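Local structure of putative PLP-dependent aminotransferase (Bacillus cereus ATCC 10987, 3JU7) at residues D20-I25 with S236-A241; N38-Q43 with I242-M247; T57-A62 with G199-K204. The protein probably acts as a pyridoxal phosphate-dependent transaminase of the DegT/DnrJ/EryC1/StrS family and binds calcium ions. One frame throughout, in Å; residues are numbered along the deposited sequence.

Overall arrangement
All three contacts lie on one side of the chain; their centres lie about 25, 19 and 11 Å from the centre of the chain. Contacts 1 and 2 both use helix 237-248. Contact 1 packs helix 19-28 on its first turns, and contact 2 packs helix 36-48 on its later turns. Their centres are about 9 Å apart, their segments alternate along the chain, and the salt bridge from Glu-24 to Arg-40 links them. Contact 3, its centre about 12 Å from that of contact 2, pairs strands 55-59 and 199-203 and is nested inside both. Asn-38 and Glu-42 of helix 36-48 probably hydrogen-bond to Thr-58, which ties this helix to the outermost strand 55-59.

Contact 1: D20-I25 with S236-A241; sequences DELKEI and SEYAAA. With CA (calcium ion), chain C; CA (calcium ion), chain E.
Ile-25 is the main bump of this contact. It points into a hollow of helix 237-248 lined by Glu-237, Tyr-238 and Ala-241. CG1 lies anti to the carbonyl carbon (chi1 -71°), which sets it toward Glu-237 CB. The methyl CD1 beyond it sits 3.6 Å from the backbone O of Glu-237 and 3.8 Å from CB of the same residue. Ile-25 CD1 also reaches Ala-241 CB. The other branch, CG2, comes up to the Tyr-238 ring near CE1 and CZ.

Leu-22 fills the next place. Its CD2 meets Tyr-238 CD1 at 3.6 Å, at the edge of the ring and near its plane, and the two side chains cross at about a right angle. One turn along helix 237-248 from Glu-237, Ala-241 offers just a methyl. The backbones come closest there, with CB of Ala-241 3.8 Å from CB of Glu-21. No hydrogen bond joins the two segments; the fit is apolar.

The polar ends turn to other partners. Glu-237 bonds to the backbone N of Ile-37 and Asn-38 at the start of helix 36-48. Tyr-238 OH bonds to Thr-12 of the second subunit, and Val-15 of that subunit packs on Leu-22.

Near the N-terminal end of helix 19-28, OD2 of Asp-20 bridges two calcium ions. It is 2.6 Å from the calcium ion of chain C, which carries water 1, and 2.5 Å from that of chain E. Water 1 hydrogen-bonds to Glu-21 OE1 at 2.9 Å, so Glu-21 stands in the second shell.

The axes of segments 20-25 and 237-241 run nearly antiparallel, at 157°, and are 9.6 Å apart at closest approach. This is a buried antiparallel helix pair at the subunit interface, with a calcium site at one end of the pair.

Contact 2: N38-Q43 with I242-M247; sequences NQRFEQ and IGIATM
The Phe-41 ring lies with one face over the backbone of Gly-243. CA of Gly-243 stands 3.9 Å from the centroid of the Phe-41 ring, 26° off the normal and offset toward the rim, which makes a CH-pi contact. The peptide that follows runs on under the same ring: Gly-243 C is 3.4 Å from Phe-41 CE1, and Ile-244 N lies beneath CD1. At the edge, in the ring plane, Met-247 CG (a selenomethionine) meets Phe-41 CE1 at 3.9 Å. CG of Phe-41 is anti to the backbone N (chi1 -179°), which sets CG on the side of helix 237-248. Gly-243 has no side chain, so the ring can rest directly on the main chain.

Ile-244 packs beside the ring. Its CG1 touches Phe-41 CB at 3.8 Å. Its CD1 lies against the aliphatic part of Arg-40, 3.8 Å from CD, and the two side chains cross at about a right angle. The guanidinium goes on to a salt bridge with Glu-24.

The axes of segments 38-43 and 242-247 are 9.4 Å apart at closest approach and run at 29° to each other, roughly parallel. Helix 36-48 packs on helix 237-248 on one flank and on strand 55-59 on another: Phe-41 also packs on Thr-58, and Glu-42 bonds to Thr-58 N and pairs with Lys-213 of helix 206-215.

Contact 3: T57-A62 with G199-K204; sequences TTVANA and GLIYSK
Thr-57 and Ile-201 form a hydrogen-bonded antiparallel pair. Thr-57 N donates to Ile-201 O at 3.0 Å, and Ile-201 N returns a bond to Thr-57 O at 2.9 Å. Val-59 and Gly-199 form the next such pair. Val-59 N reaches Gly-199 O at 3.0 Å, but from above the carbonyl plane, 58° out of it. The return bond from Gly-199 N to Val-59 O is weak, with an angle of 125° at the hydrogen. The pairing is thus less regular where strand 55-59 ends.

Weaker CA-H...O contacts sit between these bonds. Leu-200 CA and Thr-57 O are 3.4 Å apart, and so are Thr-58 CA and Gly-199 O. They belong to the non-hydrogen-bonded pair Thr-58 and Leu-200.

Side chains add apolar contacts on both faces. On one face Thr-57 and Ile-201 lie side by side, pointing the same way, and Val-59 CG1 meets Ile-201 CD1 at 4.2 Å. On the other, Thr-58 CG2 touches Leu-200 CD1 at 4.0 Å. CG of Leu-200 is anti to the backbone N (chi1 -167°), which sets this CG 3.8 Å from Thr-57 O. Gly-199 brings its backbone close to Asn-61 and Ala-62, where the chain turns into helix 62-73.

The polar ends bind outward: Thr-57 OG1 to Lys-213, Thr-58 OG1 to Asn-38. Asn-61 caps helix 62-73 through Leu-64 N, and its ND2 bonds to Asn-232 of the second subunit. Ala-62 N bonds to phosphate oxygen OP3 of the cofactor-bearing lysine at position 191. A strand leading into a helix whose start holds the cofactor phosphate is characteristic of the PLP-dependent aminotransferase fold.

Contact 1: D20-I25 with S236-A241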
loop_
_atom_site.group_PDB
_atom_site.type_symbol
_atom_site.label_atom_id
_atom_site.label_comp_id
_atom_site.label_asym_id
_atom_site.label_seq_id
_atom_site.Cartn_x
_atom_site.Cartn_y
_atom_site.Cartn_z
ATOM N N ASP A 20 -13.130 -9.349 20.067
ATOM C CA ASP A 20 -12.072 -9.740 20.995
ATOM C C ASP A 20 -10.679 -9.314 20.563
ATOM O O ASP A 20 -9.927 -8.794 21.355
ATOM C CB ASP A 20 -12.057 -11.243 21.166
ATOM C CG ASP A 20 -13.237 -11.737 21.909
ATOM O OD1 ASP A 20 -14.009 -10.939 22.521
ATOM O OD2 ASP A 20 -13.401 -12.949 21.912
ATOM N N GLU A 21 -10.336 -9.534 19.310
ATOM C CA GLU A 21 -9.044 -9.110 18.833
ATOM C C GLU A 21 -8.917 -7.592 18.850
ATOM O O GLU A 21 -7.847 -7.074 19.202
ATOM C CB GLU A 21 -8.755 -9.650 17.431
ATOM C CG GLU A 21 -8.417 -11.136 17.403
ATOM C CD GLU A 21 -9.640 -12.043 17.490
ATOM O OE1 GLU A 21 -10.782 -11.553 17.389
ATOM O OE2 GLU A 21 -9.458 -13.256 17.671
ATOM N N LEU A 22 -9.979 -6.882 18.471
ATOM C CA LEU A 22 -9.992 -5.424 18.575
ATOM C C LEU A 22 -9.777 -4.968 20.034
ATOM O O LEU A 22 -9.045 -4.001 20.285
ATOM C CB LEU A 22 -11.288 -4.827 17.998
ATOM C CG LEU A 22 -11.499 -5.022 16.490
ATOM C CD1 LEU A 22 -12.758 -4.317 16.027
ATOM C CD2 LEU A 22 -10.338 -4.544 15.675
ATOM N N LYS A 23 -10.380 -5.664 21.001
ATOM C CA LYS A 23 -10.084 -5.363 22.410
ATOM C C LYS A 23 -8.610 -5.599 22.714
ATOM O O LYS A 23 -7.981 -4.803 23.394
ATOM C CB LYS A 23 -10.935 -6.172 23.398
ATOM C CG LYS A 23 -12.447 -5.900 23.341
ATOM C CD LYS A 23 -12.889 -4.418 23.405
ATOM C CE LYS A 23 -12.951 -3.835 24.825
ATOM N NZ LYS A 23 -13.973 -2.725 24.879
ATOM N N GLU A 24 -8.040 -6.688 22.221
ATOM C CA GLU A 24 -6.610 -6.908 22.422
ATOM C C GLU A 24 -5.774 -5.744 21.897
ATOM O O GLU A 24 -4.837 -5.295 22.559
ATOM C CB GLU A 24 -6.160 -8.142 21.697
ATOM C CG GLU A 24 -6.443 -9.416 22.398
ATOM C CD GLU A 24 -5.746 -10.550 21.688
ATOM O OE1 GLU A 24 -4.496 -10.589 21.717
ATOM O OE2 GLU A 24 -6.453 -11.374 21.087
ATOM N N ILE A 25 -6.094 -5.286 20.680
ATOM C CA ILE A 25 -5.352 -4.201 20.088
ATOM C C ILE A 25 -5.437 -2.962 20.956
ATOM O O ILE A 25 -4.432 -2.288 21.181
ATOM C CB ILE A 25 -5.879 -3.837 18.692
ATOM C CG1 ILE A 25 -5.525 -4.942 17.681
ATOM C CG2 ILE A 25 -5.279 -2.539 18.254
ATOM C CD1 ILE A 25 -6.380 -5.014 16.447
ATOM N N SER A 236 -1.973 -3.312 8.822
ATOM C CA SER A 236 -2.347 -2.971 10.192
ATOM C C SER A 236 -2.748 -4.184 11.065
ATOM O O SER A 236 -3.078 -5.274 10.574
ATOM C CB SER A 236 -3.445 -1.886 10.231
ATOM O OG SER A 236 -4.724 -2.390 9.942
ATOM N N GLU A 237 -2.709 -3.969 12.372
ATOM C CA GLU A 237 -3.238 -4.959 13.345
ATOM C C GLU A 237 -4.748 -5.195 13.142
ATOM O O GLU A 237 -5.261 -6.278 13.321
ATOM C CB GLU A 237 -2.996 -4.431 14.736
ATOM C CG GLU A 237 -1.538 -4.519 15.209
ATOM C CD GLU A 237 -1.073 -5.976 15.392
ATOM O OE1 GLU A 237 -0.690 -6.652 14.402
ATOM O OE2 GLU A 237 -1.089 -6.432 16.530
ATOM N N TYR A 238 -5.445 -4.156 12.685
ATOM C CA TYR A 238 -6.857 -4.242 12.470
ATOM C C TYR A 238 -7.201 -5.191 11.309
ATOM O O TYR A 238 -8.064 -6.066 11.447
ATOM C CB TYR A 238 -7.390 -2.848 12.204
ATOM C CG TYR A 238 -7.251 -1.858 13.359
ATOM C CD1 TYR A 238 -8.039 -1.985 14.507
ATOM C CD2 TYR A 238 -6.379 -0.754 13.284
ATOM C CE1 TYR A 238 -7.953 -1.075 15.537
ATOM C CE2 TYR A 238 -6.304 0.156 14.320
ATOM C CZ TYR A 238 -7.093 -0.011 15.444
ATOM O OH TYR A 238 -7.034 0.863 16.499
ATOM N N ALA A 239 -6.517 -5.024 10.186
ATOM C CA ALA A 239 -6.614 -5.951 9.076
ATOM C C ALA A 239 -6.253 -7.375 9.515
ATOM O O ALA A 239 -6.997 -8.305 9.213
ATOM C CB ALA A 239 -5.744 -5.505 7.888
ATOM N N ALA A 240 -5.167 -7.557 10.267
ATOM C CA ALA A 240 -4.825 -8.916 10.778
ATOM C C ALA A 240 -5.927 -9.503 11.640
ATOM O O ALA A 240 -6.174 -10.706 11.603
ATOM C CB ALA A 240 -3.555 -8.890 11.557
ATOM N N ALA A 241 -6.578 -8.657 12.441
ATOM C CA ALA A 241 -7.703 -9.080 13.301
ATOM C C ALA A 241 -8.799 -9.737 12.457
ATOM O O ALA A 241 -9.272 -10.825 12.779
ATOM C CB ALA A 241 -8.283 -7.871 14.072
HETATM CA CA CA C . -12.376 -14.875 20.554
HETATM CA CA CA E . -15.310 -14.498 22.355
HETATM O O HOH W 1 -12.651 -13.570 18.435
HETATM O O HOH W 2 -14.722 -16.138 19.911
HETATM O O HOH W 3 -16.631 -13.261 20.819
HETATM O O HOH W 4 -13.356 -15.472 24.046
#

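Contact 2: N38-Q43 with I242-M247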
loop_
_atom_site.group_PDB
_atom_site.type_symbol
_atom_site.label_atom_id
_atom_site.label_comp_id
_atom_site.label_asym_id
_atom_site.label_seq_id
_atom_site.Cartn_x
_atom_site.Cartn_y
_atom_site.Cartn_z
ATOM N N ASN A 38 -0.826 -9.512 13.893
ATOM C CA ASN A 38 -0.256 -9.888 12.595
ATOM C C ASN A 38 0.648 -11.118 12.699
ATOM O O ASN A 38 0.547 -12.050 11.906
ATOM C CB ASN A 38 0.509 -8.737 12.011
ATOM C CG ASN A 38 0.849 -8.944 10.546
ATOM O OD1 ASN A 38 0.040 -8.664 9.644
ATOM N ND2 ASN A 38 2.060 -9.405 10.297
ATOM N N GLN A 39 1.519 -11.160 13.689
ATOM C CA GLN A 39 2.348 -12.357 13.855
ATOM C C GLN A 39 1.454 -13.571 14.091
ATOM O O GLN A 39 1.740 -14.649 13.568
ATOM C CB GLN A 39 3.313 -12.263 15.021
ATOM C CG GLN A 39 4.384 -11.178 14.942
ATOM C CD GLN A 39 5.068 -10.963 16.288
ATOM O OE1 GLN A 39 5.462 -11.943 16.968
ATOM N NE2 GLN A 39 5.209 -9.698 16.694
ATOM N N ARG A 40 0.400 -13.410 14.896
ATOM C CA ARG A 40 -0.482 -14.551 15.216
ATOM C C ARG A 40 -1.143 -15.036 13.944
ATOM O O ARG A 40 -1.207 -16.223 13.686
ATOM C CB ARG A 40 -1.549 -14.181 16.250
ATOM C CG ARG A 40 -2.392 -15.371 16.739
ATOM C CD ARG A 40 -3.547 -14.950 17.671
ATOM N NE ARG A 40 -3.011 -14.150 18.753
ATOM C CZ ARG A 40 -3.671 -13.258 19.471
ATOM N NH1 ARG A 40 -4.961 -13.033 19.280
ATOM N NH2 ARG A 40 -3.020 -12.604 20.415
ATOM N N PHE A 41 -1.579 -14.097 13.119
ATOM C CA PHE A 41 -2.238 -14.408 11.865
ATOM C C PHE A 41 -1.310 -15.239 10.959
ATOM O O PHE A 41 -1.723 -16.267 10.406
ATOM C CB PHE A 41 -2.670 -13.089 11.198
ATOM C CG PHE A 41 -3.403 -13.244 9.883
ATOM C CD1 PHE A 41 -4.275 -14.321 9.644
ATOM C CD2 PHE A 41 -3.276 -12.261 8.904
ATOM C CE1 PHE A 41 -4.975 -14.425 8.427
ATOM C CE2 PHE A 41 -3.966 -12.353 7.697
ATOM C CZ PHE A 41 -4.815 -13.434 7.448
ATOM N N GLU A 42 -0.055 -14.800 10.843
ATOM C CA GLU A 42 0.930 -15.486 10.002
ATOM C C GLU A 42 1.254 -16.856 10.566
ATOM O O GLU A 42 1.429 -17.789 9.811
ATOM C CB GLU A 42 2.211 -14.655 9.875
ATOM C CG GLU A 42 2.032 -13.334 9.108
ATOM C CD GLU A 42 3.253 -12.435 9.255
ATOM O OE1 GLU A 42 4.088 -12.688 10.156
ATOM O OE2 GLU A 42 3.395 -11.473 8.493
ATOM N N GLN A 43 1.332 -16.978 11.889
ATOM C CA GLN A 43 1.631 -18.266 12.509
ATOM C C GLN A 43 0.465 -19.216 12.264
ATOM O O GLN A 43 0.658 -20.408 12.054
ATOM C CB GLN A 43 1.933 -18.135 14.018
ATOM N N ILE A 242 -9.170 -9.085 11.350
ATOM C CA ILE A 242 -10.197 -9.630 10.474
ATOM C C ILE A 242 -9.654 -10.900 9.805
ATOM O O ILE A 242 -10.353 -11.898 9.709
ATOM C CB ILE A 242 -10.715 -8.597 9.433
ATOM C CG1 ILE A 242 -11.279 -7.371 10.176
ATOM C CG2 ILE A 242 -11.800 -9.221 8.576
ATOM C CD1 ILE A 242 -12.114 -6.450 9.367
ATOM N N GLY A 243 -8.397 -10.882 9.379
ATOM C CA GLY A 243 -7.818 -12.084 8.798
ATOM C C GLY A 243 -7.917 -13.283 9.712
ATOM O O GLY A 243 -8.305 -14.386 9.285
ATOM N N ILE A 244 -7.576 -13.106 10.981
ATOM C CA ILE A 244 -7.673 -14.232 11.928
ATOM C C ILE A 244 -9.096 -14.784 12.036
ATOM O O ILE A 244 -9.299 -16.004 12.180
ATOM C CB ILE A 244 -7.227 -13.826 13.373
ATOM C CG1 ILE A 244 -5.709 -13.687 13.448
ATOM C CG2 ILE A 244 -7.767 -14.842 14.472
ATOM C CD1 ILE A 244 -5.266 -13.133 14.777
ATOM N N ALA A 245 -10.077 -13.883 12.038
ATOM C CA ALA A 245 -11.476 -14.279 12.165
ATOM C C ALA A 245 -11.915 -14.960 10.897
ATOM O O ALA A 245 -12.795 -15.807 10.936
ATOM C CB ALA A 245 -12.402 -13.052 12.477
ATOM N N THR A 246 -11.344 -14.542 9.771
ATOM C CA THR A 246 -11.665 -15.145 8.508
ATOM C C THR A 246 -11.094 -16.564 8.425
ATOM O O THR A 246 -11.694 -17.409 7.770
ATOM C CB THR A 246 -11.161 -14.308 7.348
ATOM O OG1 THR A 246 -11.737 -13.006 7.439
ATOM C CG2 THR A 246 -11.537 -14.948 5.986
HETATM N N MSE A 247 -9.957 -16.822 9.088
HETATM C CA MSE A 247 -9.422 -18.166 9.186
HETATM C C MSE A 247 -10.386 -19.059 9.948
HETATM O O MSE A 247 -10.526 -20.220 9.606
HETATM C CB MSE A 247 -8.043 -18.240 9.896
HETATM C CG MSE A 247 -6.854 -17.746 9.094
HETATM SE SE MSE A 247 -6.427 -18.915 7.616
HETATM C CE MSE A 247 -5.932 -20.416 8.728
#

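Contact 3: T57-A62 with G199-K204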
loop_
_atom_site.group_PDB
_atom_site.type_symbol
_atom_site.label_atom_id
_atom_site.label_comp_id
_atom_site.label_asym_id
_atom_site.label_seq_id
_atom_site.Cartn_x
_atom_site.Cartn_y
_atom_site.Cartn_z
ATOM N N THR A 57 4.629 -13.565 4.800
ATOM C CA THR A 57 4.438 -12.246 5.362
ATOM C C THR A 57 3.152 -11.625 4.845
ATOM O O THR A 57 2.810 -11.773 3.661
ATOM C CB THR A 57 5.624 -11.315 5.088
ATOM O OG1 THR A 57 5.445 -10.145 5.886
ATOM C CG2 THR A 57 5.735 -10.935 3.529
ATOM N N THR A 58 2.425 -10.933 5.724
ATOM C CA THR A 58 1.271 -10.147 5.265
ATOM C C THR A 58 1.793 -8.918 4.520
ATOM O O THR A 58 2.946 -8.541 4.700
ATOM C CB THR A 58 0.374 -9.723 6.408
ATOM O OG1 THR A 58 1.122 -8.915 7.329
ATOM C CG2 THR A 58 -0.202 -10.966 7.161
ATOM N N VAL A 59 0.973 -8.360 3.623
ATOM C CA VAL A 59 1.267 -7.082 2.966
ATOM C C VAL A 59 -0.039 -6.292 2.894
ATOM O O VAL A 59 -1.102 -6.857 3.111
ATOM C CB VAL A 59 1.875 -7.253 1.575
ATOM C CG1 VAL A 59 3.271 -7.862 1.701
ATOM C CG2 VAL A 59 0.961 -8.105 0.681
ATOM N N ALA A 60 0.027 -4.997 2.572
ATOM C CA ALA A 60 -1.159 -4.155 2.670
ATOM C C ALA A 60 -2.156 -4.463 1.568
ATOM O O ALA A 60 -3.354 -4.264 1.739
ATOM C CB ALA A 60 -0.784 -2.699 2.691
ATOM N N ASN A 61 -1.642 -4.936 0.435
ATOM C CA ASN A 61 -2.434 -5.472 -0.659
ATOM C C ASN A 61 -1.510 -6.294 -1.597
ATOM O O ASN A 61 -0.266 -6.157 -1.555
ATOM C CB ASN A 61 -3.234 -4.350 -1.388
ATOM C CG ASN A 61 -2.355 -3.382 -2.140
ATOM O OD1 ASN A 61 -1.571 -3.792 -3.019
ATOM N ND2 ASN A 61 -2.522 -2.075 -1.866
ATOM N N ALA A 62 -2.105 -7.162 -2.403
ATOM C CA ALA A 62 -1.337 -8.086 -3.293
ATOM C C ALA A 62 -0.570 -7.336 -4.354
ATOM O O ALA A 62 0.466 -7.808 -4.799
ATOM C CB ALA A 62 -2.260 -9.104 -3.978
ATOM N N GLY A 199 -3.086 -8.794 1.721
ATOM C CA GLY A 199 -2.462 -9.801 0.904
ATOM C C GLY A 199 -1.424 -10.548 1.713
ATOM O O GLY A 199 -1.212 -10.239 2.892
ATOM N N LEU A 200 -0.795 -11.533 1.057
ATOM C CA LEU A 200 0.185 -12.417 1.667
ATOM C C LEU A 200 1.221 -12.866 0.633
ATOM O O LEU A 200 0.915 -13.015 -0.580
ATOM C CB LEU A 200 -0.502 -13.636 2.227
ATOM C CG LEU A 200 0.298 -14.557 3.191
ATOM C CD1 LEU A 200 0.290 -14.041 4.614
ATOM C CD2 LEU A 200 -0.193 -15.967 3.158
ATOM N N ILE A 201 2.451 -13.073 1.108
ATOM C CA ILE A 201 3.504 -13.681 0.300
ATOM C C ILE A 201 3.994 -14.923 0.993
ATOM O O ILE A 201 4.253 -14.895 2.171
ATOM C CB ILE A 201 4.717 -12.743 0.021
ATOM C CG1 ILE A 201 4.225 -11.381 -0.474
ATOM C CG2 ILE A 201 5.639 -13.408 -1.004
ATOM C CD1 ILE A 201 5.340 -10.401 -0.884
ATOM N N TYR A 202 4.090 -16.021 0.250
ATOM C CA TYR A 202 4.641 -17.272 0.775
ATOM C C TYR A 202 5.905 -17.615 -0.005
ATOM O O TYR A 202 5.969 -17.376 -1.207
ATOM C CB TYR A 202 3.664 -18.442 0.581
ATOM C CG TYR A 202 4.310 -19.763 0.885
ATOM C CD1 TYR A 202 4.409 -20.227 2.200
ATOM C CD2 TYR A 202 4.891 -20.535 -0.125
ATOM C CE1 TYR A 202 5.033 -21.434 2.492
ATOM C CE2 TYR A 202 5.520 -21.750 0.172
ATOM C CZ TYR A 202 5.568 -22.200 1.475
ATOM O OH TYR A 202 6.194 -23.403 1.759
ATOM N N SER A 203 6.900 -18.155 0.683
ATOM C CA SER A 203 8.034 -18.801 0.010
ATOM C C SER A 203 8.549 -19.896 0.908
ATOM O O SER A 203 8.440 -19.850 2.148
ATOM C CB SER A 203 9.154 -17.830 -0.386
ATOM O OG SER A 203 10.208 -18.475 -1.085
ATOM N N LYS A 204 9.075 -20.924 0.275
ATOM C CA LYS A 204 9.823 -21.903 1.022
ATOM C C LYS A 204 11.098 -21.222 1.551
ATOM O O LYS A 204 11.651 -21.642 2.574
ATOM C CB LYS A 204 10.131 -23.081 0.128
ATOM C CG LYS A 204 10.975 -24.164 0.769
ATOM C CD LYS A 204 10.265 -24.859 1.888
ATOM C CE LYS A 204 11.019 -26.142 2.271
ATOM N NZ LYS A 204 10.107 -27.139 2.843
#